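Local coordinates for protein acetylxylan esterase A (Aspergillus awamori, PDB 5X6S) that removes acetyl side groups from the xylan backbone as a secreted carbohydrate esterase of the alpha/beta-hydrolase type, at residues 75-78 and 82-85. Residues are numbered along the deposited sequence; the frame is centred on the assembly and turned at random.
Sequences CWDV and ATLT
Thr-83 overlaps Asp-77, its CB and CG2 beside the carboxylate while its hydroxyl reaches the main chain. The two side chains run past each other in opposite senses, OD2 of Asp-77 coming to 3.5 Å from CB of Thr-83 and OD1 to 3.6 Å from its CG2. The single hydrogen bond of the contact runs from OG1 of Thr-83 to O of Asp-77, 2.7 Å long. It arrives above the carbonyl plane, 36° out of it, with a C=O...OG1 angle of 144°. With OG1 trans to its own N (chi1 -157°), the hydroxyl meets the carbonyl of Asp-77, and CG2, between N and the carbonyl carbon, lies 3.7 Å from CA of Val-78. Leu-84 adds its methyl CD2, 3.6 Å from O of Val-78, whose CB points away from 82-85. The carboxylate takes its hydrogen bonds from outside the two segments: OD2 bonds Ser-80 OG, which also bonds the N of Thr-83 and so links the two segments, and OD1 bonds the N of Ser-79 and, from a distant loop, of Asp-158. The contact thus folds the loop between strand 63-68 and helix 91-106 back on itself against helix 120-131, which follows the probable nucleophile Ser-119 and whose Met-123, Met-124 and Val-127 touch Val-78, Thr-83 and Leu-84; Cys-75 anchors the same loop through its disulfide to Cys-40. All four touching residues are buried: a carboxylate gripped there by hydroxyl and amide donors probably stays ionised, and the threonine hydroxyl, donating to a main-chain carbonyl, helps hold the loop.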
loop_
_atom_site.group_PDB
_atom_site.type_symbol
_atom_site.label_atom_id
_atom_site.label_comp_id
_atom_site.label_asym_id
_atom_site.label_seq_id
_atom_site.Cartn_x
_atom_site.Cartn_y
_atom_site.Cartn_z
ATOM N N CYS A 75 2.778 -27.346 9.014
ATOM C CA CYS A 75 3.761 -26.351 8.597
ATOM C C CYS A 75 3.196 -25.548 7.418
ATOM O O CYS A 75 2.252 -25.999 6.747
ATOM C CB CYS A 75 5.070 -26.973 8.150
ATOM S SG CYS A 75 5.926 -28.003 9.380
ATOM N N TRP A 76 3.826 -24.410 7.131
ATOM C CA TRP A 76 3.504 -23.604 5.949
ATOM C C TRP A 76 4.268 -23.972 4.687
ATOM O O TRP A 76 5.426 -24.302 4.745
ATOM C CB TRP A 76 3.705 -22.118 6.277
ATOM C CG TRP A 76 2.662 -21.647 7.268
ATOM C CD1 TRP A 76 2.795 -21.524 8.634
ATOM C CD2 TRP A 76 1.279 -21.358 6.966
ATOM N NE1 TRP A 76 1.566 -21.142 9.187
ATOM C CE2 TRP A 76 0.632 -21.038 8.195
ATOM C CE3 TRP A 76 0.531 -21.350 5.774
ATOM C CZ2 TRP A 76 -0.707 -20.666 8.254
ATOM C CZ3 TRP A 76 -0.807 -20.968 5.825
ATOM C CH2 TRP A 76 -1.413 -20.648 7.076
ATOM N N ASP A 77 3.606 -23.901 3.524
ATOM C CA ASP A 77 4.321 -23.942 2.242
ATOM C C ASP A 77 5.120 -22.647 2.056
ATOM O O ASP A 77 4.555 -21.566 1.783
ATOM C CB ASP A 77 3.372 -24.173 1.052
ATOM C CG ASP A 77 4.103 -24.243 -0.275
ATOM O OD1 ASP A 77 5.358 -24.456 -0.263
ATOM O OD2 ASP A 77 3.427 -24.043 -1.330
ATOM N N VAL A 78 6.421 -22.766 2.264
ATOM C CA VAL A 78 7.386 -21.685 2.003
ATOM C C VAL A 78 8.481 -22.163 0.979
ATOM O O VAL A 78 9.604 -21.601 0.903
ATOM C CB VAL A 78 7.975 -21.104 3.303
ATOM C CG1 VAL A 78 6.898 -20.310 4.058
ATOM C CG2 VAL A 78 8.580 -22.219 4.184
ATOM N N ALA A 82 4.712 -21.502 -6.469
ATOM C CA ALA A 82 3.434 -20.882 -6.227
ATOM C C ALA A 82 3.435 -19.988 -4.991
ATOM O O ALA A 82 2.894 -18.882 -5.023
ATOM C CB ALA A 82 2.337 -21.945 -6.129
ATOM N N THR A 83 4.028 -20.472 -3.891
ATOM C CA THR A 83 4.028 -19.713 -2.641
ATOM C C THR A 83 5.093 -18.610 -2.666
ATOM O O THR A 83 4.979 -17.626 -1.938
ATOM C CB THR A 83 4.185 -20.640 -1.426
ATOM O OG1 THR A 83 3.659 -19.994 -0.243
ATOM C CG2 THR A 83 5.654 -21.017 -1.188
ATOM N N LEU A 84 6.145 -18.807 -3.478
ATOM C CA LEU A 84 7.267 -17.891 -3.581
ATOM C C LEU A 84 7.165 -16.887 -4.740
ATOM O O LEU A 84 8.148 -16.243 -5.117
ATOM C CB LEU A 84 8.622 -18.677 -3.644
ATOM C CG LEU A 84 8.952 -19.517 -2.396
ATOM C CD1 LEU A 84 10.255 -20.282 -2.594
ATOM C CD2 LEU A 84 9.008 -18.666 -1.087
ATOM N N THR A 85 5.973 -16.722 -5.289
ATOM C CA THR A 85 5.803 -15.723 -6.341
ATOM C C THR A 85 4.563 -14.878 -6.065
ATOM O O THR A 85 3.513 -15.416 -5.718
ATOM C CB THR A 85 5.760 -16.386 -7.738
ATOM O OG1 THR A 85 4.782 -17.399 -7.733
ATOM C CG2 THR A 85 7.068 -17.105 -8.055
#